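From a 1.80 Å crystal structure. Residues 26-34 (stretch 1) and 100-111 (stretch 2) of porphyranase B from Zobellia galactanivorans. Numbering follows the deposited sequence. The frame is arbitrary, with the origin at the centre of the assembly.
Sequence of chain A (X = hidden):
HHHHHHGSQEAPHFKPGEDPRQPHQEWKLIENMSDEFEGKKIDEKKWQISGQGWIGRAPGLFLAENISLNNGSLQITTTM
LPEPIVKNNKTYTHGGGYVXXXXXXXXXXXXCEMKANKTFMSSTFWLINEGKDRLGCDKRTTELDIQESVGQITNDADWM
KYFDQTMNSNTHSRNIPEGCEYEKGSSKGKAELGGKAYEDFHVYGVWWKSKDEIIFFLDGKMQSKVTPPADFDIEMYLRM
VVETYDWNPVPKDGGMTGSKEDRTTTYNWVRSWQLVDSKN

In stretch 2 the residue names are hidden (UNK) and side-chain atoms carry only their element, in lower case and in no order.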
# COMPACT_ATOMS: atom_id res chain seq x y z
N GLU A 26 -19.61 -9.84 13.67
CA GLU A 26 -18.90 -8.70 14.20
C GLU A 26 -17.48 -8.62 13.63
O GLU A 26 -16.96 -9.60 13.16
CB GLU A 26 -18.86 -8.73 15.73
CG GLU A 26 -18.27 -9.95 16.35
CD GLU A 26 -18.45 -9.91 17.87
OE1 GLU A 26 -18.08 -8.87 18.49
OE2 GLU A 26 -18.99 -10.91 18.43
N TRP A 27 -16.90 -7.43 13.67
CA TRP A 27 -15.52 -7.25 13.18
C TRP A 27 -14.58 -7.38 14.37
O TRP A 27 -14.81 -6.71 15.38
CB TRP A 27 -15.37 -5.83 12.63
CG TRP A 27 -16.16 -5.58 11.40
CD1 TRP A 27 -17.26 -4.83 11.30
CD2 TRP A 27 -15.87 -6.06 10.08
NE1 TRP A 27 -17.69 -4.77 9.99
CE2 TRP A 27 -16.90 -5.55 9.22
CE3 TRP A 27 -14.89 -6.89 9.54
CZ2 TRP A 27 -16.95 -5.83 7.87
CZ3 TRP A 27 -14.96 -7.23 8.22
CH2 TRP A 27 -15.98 -6.67 7.36
N LYS A 28 -13.52 -8.18 14.23
CA LYS A 28 -12.55 -8.41 15.29
C LYS A 28 -11.14 -7.97 14.83
O LYS A 28 -10.63 -8.50 13.82
CB LYS A 28 -12.56 -9.92 15.65
CG LYS A 28 -11.52 -10.33 16.75
CD LYS A 28 -11.60 -11.84 17.08
CE LYS A 28 -10.36 -12.37 17.82
NZ LYS A 28 -10.16 -13.80 17.37
N LEU A 29 -10.53 -7.08 15.60
CA LEU A 29 -9.16 -6.61 15.30
C LEU A 29 -8.17 -7.71 15.23
O LEU A 29 -8.12 -8.59 16.13
CB LEU A 29 -8.71 -5.52 16.29
CG LEU A 29 -7.49 -4.72 15.74
CD1 LEU A 29 -7.99 -3.74 14.69
CD2 LEU A 29 -6.88 -3.91 16.93
N ILE A 30 -7.40 -7.74 14.14
CA ILE A 30 -6.29 -8.68 14.03
C ILE A 30 -5.06 -7.90 14.61
O ILE A 30 -4.46 -7.02 13.95
CB ILE A 30 -6.00 -9.10 12.60
CG1 ILE A 30 -7.25 -9.78 11.98
CG2 ILE A 30 -4.72 -10.01 12.48
CD1 ILE A 30 -7.11 -9.81 10.46
N GLU A 31 -4.72 -8.22 15.85
CA GLU A 31 -3.75 -7.43 16.62
C GLU A 31 -2.40 -7.40 15.94
O GLU A 31 -1.79 -6.34 15.83
CB GLU A 31 -3.53 -8.03 18.04
CG GLU A 31 -4.76 -8.08 18.82
CD GLU A 31 -5.19 -6.71 19.19
OE1 GLU A 31 -4.30 -5.84 19.39
OE2 GLU A 31 -6.41 -6.49 19.24
N ASN A 32 -1.91 -8.53 15.48
CA ASN A 32 -0.57 -8.54 14.90
C ASN A 32 -0.41 -7.94 13.47
O ASN A 32 0.68 -7.98 12.86
CB ASN A 32 0.05 -9.96 15.00
CG ASN A 32 -0.61 -10.97 14.07
OD1 ASN A 32 -1.39 -10.64 13.14
ND2 ASN A 32 -0.26 -12.22 14.29
N MET A 33 -1.53 -7.42 12.93
CA MET A 33 -1.52 -6.69 11.64
C MET A 33 -2.14 -5.32 11.79
O MET A 33 -2.56 -4.69 10.78
CB MET A 33 -2.25 -7.50 10.55
CG MET A 33 -1.56 -8.81 10.27
SD MET A 33 -2.38 -9.78 8.98
CE MET A 33 -1.84 -8.82 7.53
N SER A 34 -2.18 -4.81 13.02
CA SER A 34 -2.79 -3.54 13.27
C SER A 34 -1.85 -2.69 14.16
O SER A 34 -1.16 -3.25 14.98
CB SER A 34 -4.16 -3.70 13.96
OG SER A 34 -5.01 -4.54 13.14
N UNK A 100 6.64 -3.58 5.85
CA UNK A 100 5.85 -4.76 5.56
C UNK A 100 5.46 -5.52 6.83
O UNK A 100 6.26 -5.60 7.81
N UNK A 101 4.22 -6.03 6.87
CA UNK A 101 3.80 -6.83 8.08
C UNK A 101 4.54 -8.14 8.12
O UNK A 101 4.65 -8.85 7.11
o UNK A 101 1.79 -7.89 7.08
c UNK A 101 2.24 -7.03 8.14
N UNK A 102 5.11 -8.49 9.28
CA UNK A 102 5.79 -9.79 9.34
C UNK A 102 4.73 -10.91 9.51
O UNK A 102 5.03 -12.06 9.21
c UNK A 102 11.00 -8.07 11.00
c UNK A 102 7.84 -8.82 10.43
c UNK A 102 8.80 -9.01 11.65
n UNK A 102 9.81 -7.95 11.62
n UNK A 102 11.32 -9.17 10.30
c UNK A 102 6.73 -9.81 10.55
n UNK A 102 11.86 -7.07 11.05
N UNK A 103 3.52 -10.57 9.94
CA UNK A 103 2.40 -11.55 10.03
C UNK A 103 1.38 -11.35 8.88
O UNK A 103 1.20 -10.23 8.41
c UNK A 103 2.63 -11.81 12.54
o UNK A 103 2.92 -13.01 12.68
n UNK A 103 3.11 -10.84 13.31
c UNK A 103 1.70 -11.39 11.38
N UNK A 104 0.83 -12.46 8.38
CA UNK A 104 -0.13 -12.39 7.24
C UNK A 104 -1.50 -12.94 7.64
O UNK A 104 -1.68 -13.48 8.78
N UNK A 105 -2.44 -12.80 6.72
CA UNK A 105 -3.78 -13.35 6.92
C UNK A 105 -4.39 -13.67 5.52
O UNK A 105 -3.95 -13.16 4.48
s UNK A 105 -6.20 -14.38 8.85
c UNK A 105 -4.63 -12.34 7.78
c UNK A 105 -5.32 -14.06 10.45
c UNK A 105 -6.17 -12.69 8.13
N UNK A 106 -5.41 -14.53 5.52
CA UNK A 106 -6.25 -14.73 4.31
C UNK A 106 -7.64 -14.20 4.61
O UNK A 106 -8.27 -14.61 5.60
o UNK A 106 -4.95 -16.77 3.98
c UNK A 106 -6.81 -16.39 2.45
c UNK A 106 -6.29 -16.22 3.93
N UNK A 107 -8.13 -13.28 3.76
CA UNK A 107 -9.43 -12.58 3.89
C UNK A 107 -9.44 -11.58 5.02
O UNK A 107 -8.54 -11.59 5.86
c UNK A 107 -10.41 -14.42 1.64
c UNK A 107 -10.35 -17.05 2.53
c UNK A 107 -10.50 -15.99 3.44
c UNK A 107 -10.24 -15.49 0.72
c UNK A 107 -10.66 -13.55 3.99
o UNK A 107 -10.07 -17.79 0.27
c UNK A 107 -10.26 -16.76 1.17
c UNK A 107 -10.57 -14.67 3.00
N UNK A 108 -10.44 -10.73 5.02
CA UNK A 108 -10.65 -9.80 6.08
C UNK A 108 -10.80 -8.36 5.59
O UNK A 108 -10.95 -8.14 4.38
N UNK A 109 -10.84 -7.38 6.50
CA UNK A 109 -11.03 -5.99 6.13
C UNK A 109 -9.73 -5.24 6.53
O UNK A 109 -9.29 -5.36 7.70
c UNK A 109 -13.41 -2.59 4.49
c UNK A 109 -12.95 -1.44 5.12
c UNK A 109 -12.29 -5.37 6.85
c UNK A 109 -12.57 -3.97 6.31
c UNK A 109 -13.23 -3.82 5.06
c UNK A 109 -12.31 -1.52 6.38
o UNK A 109 -13.21 -0.18 4.57
c UNK A 109 -12.09 -2.78 6.96
N UNK A 110 -9.17 -4.43 5.63
CA UNK A 110 -7.85 -3.83 5.90
C UNK A 110 -7.97 -2.42 5.54
O UNK A 110 -8.33 -2.09 4.38
c UNK A 110 -6.79 -4.48 4.98
c UNK A 110 -7.51 -6.90 4.69
c UNK A 110 -5.68 -6.38 6.20
c UNK A 110 -7.40 -8.21 5.01
o UNK A 110 -6.31 -9.98 6.24
c UNK A 110 -6.44 -8.63 5.94
c UNK A 110 -6.66 -5.95 5.28
c UNK A 110 -5.57 -7.74 6.52
N UNK A 111 -7.63 -1.53 6.50
CA UNK A 111 -7.82 -0.11 6.23
C UNK A 111 -6.67 0.70 6.82
O UNK A 111 -6.06 0.28 7.80
o UNK A 111 -11.23 1.30 8.44
c UNK A 111 -9.15 0.37 6.84
o UNK A 111 -10.51 0.28 10.31
c UNK A 111 -9.37 -0.17 8.30
c UNK A 111 -10.48 0.50 9.05
O HOH W 1 2.81 -8.23 11.52
O HOH W 2 -2.20 -12.61 11.40

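Position 100 has no side-chain atoms, and nothing of stretch 1 lies near it; it is Gly100, part of a strand. Position 101 carries one carbon and then one oxygen, and the oxygen lies 3.8 Å from Met33 CE: Ser101. A short side chain suits this buried site because its hydroxyl finds a partner close by: Ser101 OG donates to the backbone O of residue 103 at 2.8 Å, tying residue 101 to the backbone two residues on.

Position 102 shows three carbons, a nitrogen, and a carbon bearing two more nitrogens, a guanidinium: Arg102. Its end leads away from stretch 1, as befits an exposed charged group. Position 103 has two carbons, the second carrying one oxygen and one nitrogen, a small planar amide whose second carbon lies 3.4 Å from Asn32 ND2: Asn103. Its amide can donate from ND2 to a water, as a plain apolar chain could not, and water 1 links the two residues, accepting from Asn103 N (2.9 Å) and Asn103 ND2 (3.2 Å) while donating to Asn32 O (2.5 Å).

Position 104 lacks side-chain atoms, and its backbone C lies 3.5 Å from Met33 SD: Gly104. Water 2 donates both to Gly104 O and to Asn32 OD1, each at 2.8 Å.

Position 105 is an unbranched run of two carbons, sulfur and carbon; its CB lies 3.6 Å from Met33 SD and its second carbon 3.8 Å from Ile30 CD1: Met105. This flexible apolar chain lies along both partners. Position 106, one carbon carrying an oxygen and a carbon, is Thr106, out of reach. Position 107, a carbon and a six-carbon ring bearing oxygen, is Tyr107, whose ring leads away.

Position 108 has no side chain. At phi 128° and psi -172° a CB would jam against the preceding carbonyl oxygen, which by itself calls for glycine: Gly108. Position 109 again has an oxygen-bearing six-carbon ring, and its CB meets Trp27 CZ3 at 3.5 Å: Tyr109. An aromatic ring suits the place because it can offer its edge to the Trp27 face, with planes at 58°. Position 110 has the same atoms, and a ring carbon touches Met33 CE at 4.0 Å: Tyr110. Tyr110 OH donates to Tyr107 O at 2.8 Å, so a polar tip is satisfied in a buried place. Position 111, three carbons with two oxygens on the third, is Glu111, whose carboxylate is hydrogen-bonded elsewhere in the structure.

The contact thus has no direct hydrogen bond across it. Trp27, Ile30 and Met33 supply apolar packing, and two waters join the polar groups around Asn32.

Stretch 2, residues 100-111: GSRNGMTYGYYE
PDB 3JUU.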